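Local coordinates for nitrogenase molybdenum-iron protein beta chain (Clostridium pasteurianum, PDB 4WES), which forms, with the alpha chain, the nitrogenase component that reduces dinitrogen to ammonia, the two chains sharing an [8Fe-7S] cluster, at the interface of chains C and A and the interface of chains A and B. Sequence-based numbering; all coordinates share one arbitrary frame. Chains: chain A/B, Nitrogenase molybdenum-iron protein beta chain; chain C, Nitrogenase molybdenum-iron protein alpha chain.

Contact 1: the interface of chains C and A. Residues chain C 446, 450, 470, 473-474; chain A 65, 216, 218.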
loop_
_atom_site.group_PDB
_atom_site.type_symbol
_atom_site.label_atom_id
_atom_site.label_comp_id
_atom_site.label_asym_id
_atom_site.label_seq_id
_atom_site.Cartn_x
_atom_site.Cartn_y
_atom_site.Cartn_z
ATOM N N HIS C 446 25.584 17.403 21.521
ATOM C CA HIS C 446 24.541 16.590 22.136
ATOM C C HIS C 446 24.486 16.790 23.642
ATOM O O HIS C 446 23.417 16.947 24.203
ATOM C CB HIS C 446 24.770 15.111 21.786
ATOM C CG HIS C 446 23.793 14.208 22.429
ATOM N ND1 HIS C 446 22.451 14.218 22.119
ATOM C CD2 HIS C 446 23.946 13.317 23.435
ATOM C CE1 HIS C 446 21.828 13.371 22.911
ATOM N NE2 HIS C 446 22.714 12.789 23.683
ATOM N N GLU C 450 21.225 18.280 25.736
ATOM C CA GLU C 450 20.522 17.541 26.766
ATOM C C GLU C 450 20.412 18.317 28.069
ATOM O O GLU C 450 19.399 18.263 28.725
ATOM C CB GLU C 450 21.178 16.211 26.996
ATOM C CG GLU C 450 20.851 15.195 25.876
ATOM C CD GLU C 450 20.879 13.780 26.408
ATOM O OE1 GLU C 450 19.803 13.098 26.349
ATOM O OE2 GLU C 450 21.976 13.383 26.927
ATOM N N VAL C 470 16.087 12.808 18.542
ATOM C CA VAL C 470 16.642 12.801 19.895
ATOM C C VAL C 470 15.730 13.597 20.803
ATOM O O VAL C 470 15.382 13.168 21.908
ATOM C CB VAL C 470 18.077 13.416 19.903
ATOM C CG1 VAL C 470 18.605 13.609 21.311
ATOM C CG2 VAL C 470 19.026 12.564 19.072
ATOM N N LYS C 473 12.145 11.870 21.127
ATOM C CA LYS C 473 12.163 10.684 21.983
ATOM C C LYS C 473 11.944 11.092 23.446
ATOM O O LYS C 473 11.420 10.315 24.245
ATOM C CB LYS C 473 13.479 9.916 21.884
ATOM C CG LYS C 473 13.681 9.080 20.638
ATOM C CD LYS C 473 12.825 7.849 20.525
ATOM C CE LYS C 473 13.287 7.020 19.350
ATOM N NZ LYS C 473 12.469 5.791 19.150
ATOM N N GLY C 474 12.407 12.285 23.795
ATOM C CA GLY C 474 12.211 12.851 25.115
ATOM C C GLY C 474 10.905 13.575 25.340
ATOM O O GLY C 474 10.743 14.228 26.369
ATOM N N MET A 65 23.304 7.953 16.387
ATOM C CA MET A 65 24.421 8.625 17.034
ATOM C C MET A 65 25.751 8.161 16.479
ATOM O O MET A 65 25.935 6.951 16.256
ATOM C CB MET A 65 24.394 8.285 18.523
ATOM C CG MET A 65 23.417 9.145 19.299
ATOM S SD MET A 65 24.020 10.839 19.316
ATOM C CE MET A 65 22.503 11.745 19.343
ATOM N N TYR A 216 14.902 10.058 26.239
ATOM C CA TYR A 216 15.873 9.691 25.226
ATOM C C TYR A 216 16.949 8.842 25.854
ATOM O O TYR A 216 17.500 9.221 26.888
ATOM C CB TYR A 216 16.516 10.931 24.590
ATOM C CG TYR A 216 17.635 10.549 23.670
ATOM C CD1 TYR A 216 17.397 9.877 22.488
ATOM C CD2 TYR A 216 18.954 10.818 24.010
ATOM C CE1 TYR A 216 18.425 9.480 21.652
ATOM C CE2 TYR A 216 19.985 10.431 23.188
ATOM C CZ TYR A 216 19.732 9.766 22.024
ATOM O OH TYR A 216 20.773 9.358 21.240
ATOM N N MET A 218 20.479 7.225 24.946
ATOM C CA MET A 218 21.531 7.260 23.924
ATOM C C MET A 218 21.885 5.926 23.335
ATOM O O MET A 218 22.032 5.780 22.133
ATOM C CB MET A 218 22.763 7.957 24.460
ATOM C CG MET A 218 23.829 8.154 23.442
ATOM S SD MET A 218 24.996 9.431 24.023
ATOM C CE MET A 218 26.091 9.256 22.758
#

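Contact 2: the interface of chains C and A. Residues chain C 77, 105-108; chain A 14-16.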
loop_
_atom_site.group_PDB
_atom_site.type_symbol
_atom_site.label_atom_id
_atom_site.label_comp_id
_atom_site.label_asym_id
_atom_site.label_seq_id
_atom_site.Cartn_x
_atom_site.Cartn_y
_atom_site.Cartn_z
ATOM N N ILE C 77 31.876 7.970 -4.051
ATOM C CA ILE C 77 30.469 8.188 -4.387
ATOM C C ILE C 77 29.642 8.921 -3.324
ATOM O O ILE C 77 28.648 9.567 -3.704
ATOM C CB ILE C 77 29.779 6.843 -4.751
ATOM C CG1 ILE C 77 28.486 7.078 -5.532
ATOM C CG2 ILE C 77 29.535 5.984 -3.512
ATOM C CD1 ILE C 77 28.690 7.809 -6.854
ATOM N N VAL C 105 22.296 13.524 -9.597
ATOM C CA VAL C 105 23.642 13.845 -9.104
ATOM C C VAL C 105 24.674 13.206 -10.021
ATOM O O VAL C 105 24.480 12.092 -10.536
ATOM C CB VAL C 105 23.881 13.420 -7.640
ATOM C CG1 VAL C 105 23.103 14.321 -6.696
ATOM C CG2 VAL C 105 23.566 11.948 -7.391
ATOM N N PHE C 106 25.783 13.932 -10.158
ATOM C CA PHE C 106 26.848 13.585 -11.091
ATOM C C PHE C 106 28.163 13.465 -10.347
ATOM O O PHE C 106 28.475 14.316 -9.537
ATOM C CB PHE C 106 26.979 14.699 -12.126
ATOM C CG PHE C 106 25.732 14.949 -12.923
ATOM C CD1 PHE C 106 25.390 14.108 -13.962
ATOM C CD2 PHE C 106 24.902 15.997 -12.630
ATOM C CE1 PHE C 106 24.248 14.347 -14.681
ATOM C CE2 PHE C 106 23.765 16.270 -13.376
ATOM C CZ PHE C 106 23.428 15.417 -14.385
ATOM N N SER C 107 28.966 12.459 -10.686
ATOM C CA SER C 107 30.258 12.362 -10.040
ATOM C C SER C 107 31.210 11.508 -10.837
ATOM O O SER C 107 30.850 10.833 -11.814
ATOM C CB SER C 107 30.119 11.750 -8.678
ATOM O OG SER C 107 29.868 10.364 -8.798
ATOM N N THR C 108 32.493 11.551 -10.425
ATOM C CA THR C 108 33.509 10.716 -11.038
ATOM C C THR C 108 33.674 9.386 -10.315
ATOM O O THR C 108 34.433 8.541 -10.785
ATOM C CB THR C 108 34.857 11.434 -11.064
ATOM O OG1 THR C 108 35.190 11.829 -9.730
ATOM C CG2 THR C 108 34.813 12.653 -11.984
ATOM N N ALA A 14 32.865 7.154 -17.520
ATOM C CA ALA A 14 33.457 8.006 -16.494
ATOM C C ALA A 14 32.444 8.691 -15.586
ATOM O O ALA A 14 32.654 8.770 -14.367
ATOM C CB ALA A 14 34.387 9.024 -17.130
ATOM N N LEU A 15 31.382 9.217 -16.176
ATOM C CA LEU A 15 30.401 9.984 -15.405
ATOM C C LEU A 15 29.364 9.063 -14.797
ATOM O O LEU A 15 28.624 8.389 -15.498
ATOM C CB LEU A 15 29.706 10.955 -16.365
ATOM C CG LEU A 15 28.720 11.898 -15.737
ATOM C CD1 LEU A 15 29.381 12.952 -14.873
ATOM C CD2 LEU A 15 27.906 12.595 -16.833
ATOM N N ARG A 16 29.333 9.042 -13.456
ATOM C CA ARG A 16 28.350 8.270 -12.696
ATOM C C ARG A 16 27.158 9.192 -12.418
ATOM O O ARG A 16 27.341 10.319 -11.988
ATOM C CB ARG A 16 29.012 7.793 -11.422
ATOM C CG ARG A 16 28.119 7.039 -10.450
ATOM C CD ARG A 16 27.544 5.756 -10.988
ATOM N NE ARG A 16 28.605 4.793 -11.290
ATOM C CZ ARG A 16 28.512 3.828 -12.185
ATOM N NH1 ARG A 16 27.444 3.706 -12.961
ATOM N NH2 ARG A 16 29.518 2.972 -12.349
HETATM O O HOH W 1 26.890 10.337 -8.884
#

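Contact 3: the interface of chains C and A. Residues chain C 84, 103-105; chain A 17-19, 375.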
loop_
_atom_site.group_PDB
_atom_site.type_symbol
_atom_site.label_atom_id
_atom_site.label_comp_id
_atom_site.label_asym_id
_atom_site.label_seq_id
_atom_site.Cartn_x
_atom_site.Cartn_y
_atom_site.Cartn_z
ATOM N N TRP C 84 22.039 14.273 -3.088
ATOM C CA TRP C 84 20.945 13.897 -3.968
ATOM C C TRP C 84 19.580 14.189 -3.335
ATOM O O TRP C 84 18.876 13.301 -2.830
ATOM C CB TRP C 84 21.094 12.430 -4.395
ATOM C CG TRP C 84 20.323 11.980 -5.576
ATOM C CD1 TRP C 84 19.524 12.714 -6.401
ATOM C CD2 TRP C 84 20.281 10.647 -6.075
ATOM N NE1 TRP C 84 18.994 11.933 -7.404
ATOM C CE2 TRP C 84 19.424 10.645 -7.186
ATOM C CE3 TRP C 84 20.830 9.446 -5.647
ATOM C CZ2 TRP C 84 19.134 9.485 -7.893
ATOM C CZ3 TRP C 84 20.562 8.290 -6.360
ATOM C CH2 TRP C 84 19.717 8.324 -7.470
ATOM N N GLU C 103 17.095 16.769 -10.356
ATOM C CA GLU C 103 16.730 15.399 -10.033
ATOM C C GLU C 103 17.909 14.446 -10.146
ATOM O O GLU C 103 17.733 13.257 -9.930
ATOM C CB GLU C 103 15.560 14.939 -10.907
ATOM C CG GLU C 103 14.301 15.769 -10.716
ATOM C CD GLU C 103 13.346 15.845 -11.890
ATOM O OE1 GLU C 103 12.140 16.083 -11.646
ATOM O OE2 GLU C 103 13.794 15.718 -13.052
ATOM N N TYR C 104 19.089 14.956 -10.471
ATOM C CA TYR C 104 20.258 14.157 -10.769
ATOM C C TYR C 104 21.402 14.492 -9.832
ATOM O O TYR C 104 21.510 15.618 -9.375
ATOM C CB TYR C 104 20.777 14.409 -12.194
ATOM C CG TYR C 104 19.791 14.116 -13.275
ATOM C CD1 TYR C 104 19.780 12.907 -13.940
ATOM C CD2 TYR C 104 18.850 15.062 -13.679
ATOM C CE1 TYR C 104 18.864 12.649 -14.955
ATOM C CE2 TYR C 104 17.944 14.798 -14.685
ATOM C CZ TYR C 104 17.962 13.605 -15.341
ATOM O OH TYR C 104 17.049 13.371 -16.333
ATOM N N VAL C 105 22.296 13.524 -9.597
ATOM C CA VAL C 105 23.642 13.845 -9.104
ATOM C C VAL C 105 24.674 13.206 -10.021
ATOM O O VAL C 105 24.480 12.092 -10.536
ATOM C CB VAL C 105 23.881 13.420 -7.640
ATOM C CG1 VAL C 105 23.103 14.321 -6.696
ATOM C CG2 VAL C 105 23.566 11.948 -7.391
ATOM N N ILE A 17 25.950 8.670 -12.649
ATOM C CA ILE A 17 24.747 9.466 -12.516
ATOM C C ILE A 17 23.755 8.671 -11.681
ATOM O O ILE A 17 23.440 7.549 -12.017
ATOM C CB ILE A 17 24.101 9.793 -13.895
ATOM C CG1 ILE A 17 25.107 10.394 -14.880
ATOM C CG2 ILE A 17 22.900 10.697 -13.688
ATOM C CD1 ILE A 17 24.569 10.527 -16.301
ATOM N N ASN A 18 23.252 9.270 -10.588
ATOM C CA ASN A 18 22.130 8.661 -9.866
ATOM C C ASN A 18 22.487 7.244 -9.396
ATOM O O ASN A 18 21.884 6.241 -9.813
ATOM C CB ASN A 18 20.854 8.687 -10.685
ATOM C CG ASN A 18 20.359 10.086 -10.969
ATOM O OD1 ASN A 18 20.966 11.070 -10.558
ATOM N ND2 ASN A 18 19.241 10.173 -11.679
ATOM N N PRO A 19 23.499 7.130 -8.533
ATOM C CA PRO A 19 24.098 5.831 -8.218
ATOM C C PRO A 19 23.180 4.864 -7.456
ATOM O O PRO A 19 22.359 5.273 -6.641
ATOM C CB PRO A 19 25.318 6.222 -7.396
ATOM C CG PRO A 19 24.906 7.459 -6.692
ATOM C CD PRO A 19 24.155 8.218 -7.778
ATOM N N PHE A 375 20.278 5.897 -13.827
ATOM C CA PHE A 375 20.190 6.485 -15.169
ATOM C C PHE A 375 20.178 5.384 -16.213
ATOM O O PHE A 375 19.339 5.422 -17.140
ATOM C CB PHE A 375 21.347 7.482 -15.341
ATOM C CG PHE A 375 21.250 8.360 -16.559
ATOM C CD1 PHE A 375 20.748 9.642 -16.480
ATOM C CD2 PHE A 375 21.724 7.925 -17.784
ATOM C CE1 PHE A 375 20.707 10.474 -17.574
ATOM C CE2 PHE A 375 21.663 8.762 -18.888
ATOM C CZ PHE A 375 21.182 10.042 -18.783
#

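Contact 4: the interface of chains A and B. Residues chain A 61-62, 210, 420-421; chain B 298, 301-302, 305.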
loop_
_atom_site.group_PDB
_atom_site.type_symbol
_atom_site.label_atom_id
_atom_site.label_comp_id
_atom_site.label_asym_id
_atom_site.label_seq_id
_atom_site.Cartn_x
_atom_site.Cartn_y
_atom_site.Cartn_z
ATOM N N LYS A 61 13.600 7.120 10.646
ATOM C CA LYS A 61 12.887 8.103 11.460
ATOM C C LYS A 61 13.240 7.861 12.933
ATOM O O LYS A 61 12.372 7.836 13.806
ATOM C CB LYS A 61 11.373 8.100 11.211
ATOM C CG LYS A 61 10.989 8.161 9.740
ATOM C CD LYS A 61 11.593 9.298 8.949
ATOM C CE LYS A 61 10.972 9.385 7.562
ATOM N NZ LYS A 61 11.825 10.234 6.655
ATOM N N GLU A 62 14.539 7.751 13.189
ATOM C CA GLU A 62 15.098 7.475 14.519
ATOM C C GLU A 62 16.368 8.265 14.679
ATOM O O GLU A 62 17.023 8.599 13.679
ATOM C CB GLU A 62 15.442 5.997 14.699
ATOM C CG GLU A 62 14.256 5.037 14.791
ATOM C CD GLU A 62 13.542 5.231 16.111
ATOM O OE1 GLU A 62 14.000 4.605 17.116
ATOM O OE2 GLU A 62 12.522 5.976 16.176
ATOM N N GLY A 210 13.219 1.535 17.561
ATOM C CA GLY A 210 12.797 1.527 18.945
ATOM C C GLY A 210 11.598 2.366 19.292
ATOM O O GLY A 210 11.096 3.184 18.505
ATOM N N TYR A 420 9.996 0.147 8.263
ATOM C CA TYR A 420 11.061 -0.487 9.020
ATOM C C TYR A 420 10.538 -1.440 10.104
ATOM O O TYR A 420 11.329 -2.111 10.753
ATOM C CB TYR A 420 12.023 0.580 9.628
ATOM C CG TYR A 420 11.271 1.812 10.006
ATOM C CD1 TYR A 420 11.265 2.910 9.149
ATOM C CD2 TYR A 420 10.493 1.891 11.161
ATOM C CE1 TYR A 420 10.489 4.016 9.401
ATOM C CE2 TYR A 420 9.730 2.998 11.434
ATOM C CZ TYR A 420 9.707 4.063 10.546
ATOM O OH TYR A 420 8.900 5.145 10.733
ATOM N N TYR A 421 9.217 -1.541 10.259
ATOM C CA TYR A 421 8.623 -2.543 11.113
ATOM C C TYR A 421 8.256 -3.824 10.345
ATOM O O TYR A 421 7.809 -4.766 10.966
ATOM C CB TYR A 421 7.395 -1.966 11.841
ATOM C CG TYR A 421 7.697 -0.762 12.737
ATOM C CD1 TYR A 421 8.725 -0.750 13.701
ATOM C CD2 TYR A 421 6.960 0.360 12.616
ATOM C CE1 TYR A 421 8.969 0.379 14.471
ATOM C CE2 TYR A 421 7.175 1.468 13.400
ATOM C CZ TYR A 421 8.204 1.505 14.296
ATOM O OH TYR A 421 8.430 2.705 15.041
ATOM N N GLN B 298 6.526 1.559 20.120
ATOM C CA GLN B 298 6.762 1.672 18.674
ATOM C C GLN B 298 5.554 2.311 18.002
ATOM O O GLN B 298 5.689 3.160 17.097
ATOM C CB GLN B 298 7.067 0.324 18.061
ATOM C CG GLN B 298 8.408 -0.257 18.444
ATOM C CD GLN B 298 8.557 -1.665 17.977
ATOM O OE1 GLN B 298 7.629 -2.476 18.118
ATOM N NE2 GLN B 298 9.738 -2.008 17.472
ATOM N N ASP B 301 5.759 5.941 18.855
ATOM C CA ASP B 301 6.835 6.494 18.045
ATOM C C ASP B 301 6.346 6.778 16.619
ATOM O O ASP B 301 6.674 7.823 16.066
ATOM C CB ASP B 301 8.023 5.517 18.018
ATOM C CG ASP B 301 9.269 6.135 17.484
ATOM O OD1 ASP B 301 9.599 5.923 16.290
ATOM O OD2 ASP B 301 9.940 6.835 18.276
ATOM N N LEU B 302 5.615 5.845 16.043
ATOM C CA LEU B 302 5.104 5.985 14.663
ATOM C C LEU B 302 4.059 7.085 14.587
ATOM O O LEU B 302 4.035 7.894 13.631
ATOM C CB LEU B 302 4.564 4.656 14.185
ATOM C CG LEU B 302 3.971 4.646 12.786
ATOM C CD1 LEU B 302 4.974 5.089 11.723
ATOM C CD2 LEU B 302 3.460 3.267 12.457
ATOM N N ASP B 305 6.122 10.229 14.761
ATOM C CA ASP B 305 6.934 10.400 13.570
ATOM C C ASP B 305 6.090 10.821 12.368
ATOM O O ASP B 305 6.516 11.672 11.561
ATOM C CB ASP B 305 7.715 9.126 13.223
ATOM C CG ASP B 305 8.897 8.839 14.182
ATOM O OD1 ASP B 305 9.283 9.752 14.954
ATOM O OD2 ASP B 305 9.416 7.698 14.099
HETATM O O HOH W 2 11.015 3.052 15.677
HETATM O O HOH W 3 8.154 5.376 13.352
#

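Contact 1: the interface of chains C and A
A largely apolar patch of the alpha-beta interface, in which A:Tyr216 is enclosed by C:Val470, C:His446 and C:Glu450, helps hold together one heterodimer of the nitrogenase MoFe tetramer, both chains being members of the NifD/NifK family. It illustrates how one aromatic ring can serve as a hub between subunits. The C:Val470 methyl CG1, from helix 465-473, sits over the centre of one face of the A:Tyr216 ring, 3.8 Å from its centroid, as a CH-pi contact. The backbone N of A:Met218 lies over the rim of the opposite face, so the ring has chain C on one side and its own chain on the other. C:His446 brings its CE1-NE2 edge to the rim, CE1 being 3.5 Å from A:Tyr216 CE2, with the two ring planes 72° apart. This edge-to-face pose follows from C:His446 having CG swung opposite its backbone N (chi1 177°), which sends the imidazole away from helix 446-456 toward chain A. One turn further along the same helix, the carboxylate oxygen OE1 of C:Glu450 comes within 3.4 Å of A:Tyr216 CD2, its plane nearly perpendicular to the ring. C:Lys473 meets the ring's other margin, in plane, with CB 4.0 Å from A:Tyr216 CD1. A:Met65 touches both helices: its terminal methyl CE lies 3.6 Å from C:Val470 CG2 and also over one face of the imidazole, toward its rim. Beside it, the sulfur SD of A:Met218 approaches C:His446 CD2 at 4.1 Å.

Contact 2: the interface of chains C and A
C:Ser107 and A:Arg16 pair as an antiparallel beta bridge, a small piece of sheet built from strand 106-107 of the alpha chain and strand 16-17 of the beta chain, which ties the two chains of one heterodimer together by backbone bonds. Each residue both gives and receives: A:Arg16 N donates to C:Ser107 O at 2.9 Å, and C:Ser107 N returns a bond of 3.0 Å to A:Arg16 O. The pair is a compact example of backbone recognition, since the hydrogen bonding asks little of residue identity. The side chain of A:Arg16 adds apolar contact. Its CB lies 3.6 Å from C:Ser107 O and also near the hydroxyl OG. CG, turned away from the backbone N (chi1 176°), meets the methyl CD1 of C:Ile77 at 3.7 Å. Beyond CG the chain bends at both chi2 and chi3, so that CD, NE and the guanidinium nitrogens NH1 and NH2 head away from C:Ser107 and C:Ile77. Across the bridge the isobutyl group of A:Leu15 leans on C:Phe106, CD1 lying 4.0 Å from the CB of that phenylalanine while CD2 faces ring atom CD1. A water joins the strands again, 3.0 Å from the C:Ser107 hydroxyl OG and 3.1 Å from A:Arg16 O.

Contact 3: the interface of chains C and A
With chi1 at -64° and chi2 at 0°, A:Asn18 sets its CG beside its own backbone N and aims the amide oxygen OD1 at C:Val105 N; its backbone, separately, takes a left-handed conformation. OD1 accepts the N-H of C:Val105 at 3.0 Å, the donor lying almost in line with the amide C=O. In return A:Asn18 N donates to C:Val105 O at 3.1 Å, this time within the carbonyl plane. The amide oxygen thus takes a role that a backbone carbonyl might play, and so appears to extend the pairing beyond strand 16-17. A:Asn18 CA lies over the face of the six-membered ring of C:Trp84, 3.8 Å from its centroid, a CH-pi contact, and the amide plane is tilted by only 22° from the indole. The C:Val105 methyl CG2 shares that indole face with OD1. C:Glu103 O steadies the indole by accepting the N-H of C:Trp84 NE1 at 3.1 Å, the donor standing above the carbonyl plane. Farther out, C:Tyr104 CE1 meets the edge of A:Phe375, whose face carries A:Ile17 CD1. In the fold, A:Asn18 directly follows strand 16-17 and precedes the cluster ligand A:Cys23, C:Trp84 follows helix 77-81, and C:Val105 leads into strand 106-107.

Contact 4: the interface of chains A and B
An iron(II) site bridging the two beta chains of the alpha2-beta2 tetramer draws on A:Lys61 and A:Glu62 of one chain and on the acidic end of helix 290-305 of the other, where B:Asp301 and B:Asp305 stand one turn apart. The carboxylate oxygen OE2 of A:Glu62 lies 2.9 Å from B:Asp301 OD1, the two carboxylate planes being 75° apart. Nearby, B:Asp305 OD2 comes 3.0 Å from the backbone O of A:Lys61. The iron bound here brings these oxygens together and probably offsets the repulsion among the carboxylates. B:Asp301 reaches across with CG opposite its backbone N (chi1 -167°), bringing its carboxylate off the helix to A:Glu62. Two waters extend the network. One is 2.7 Å from the A:Tyr420 hydroxyl OH and is also bonded to B:Asp305 OD2 and A:Tyr421 OH. The other lies 2.7 Å from A:Tyr421 OH and links it to A:Gly210 O and B:Asp301 OD1. A:Tyr420 packs over the A:Tyr421 ring, which runs alongside B:Gln298, its CE1 4.1 Å from that residue's CG. In the fold, A:Lys61 directly follows helix 46-60, the tyrosines belong to the 3-10 helix 419-421, and the partner aspartates occupy the C-terminal turns of helix 290-305.

Contact 2 and contact 3 are neighbours, their C-alpha centres about 8 Å apart; they share C:Val105 and continue one pairing along strand 16-17 of chain A and past its end. Contact 1 lies about 36 Å from contact 2 and 33 Å from contact 3, so the alpha-beta interface is secured at well-separated places. Contact 4, about 14 Å from contact 1, joins the two beta chains instead. Neighbouring residues of chain A serve both, 61-62 beside 65 and 210 near 216-218, so the two interfaces lie side by side. Contact 4 is 33 Å from contact 2 and 28 Å from contact 3.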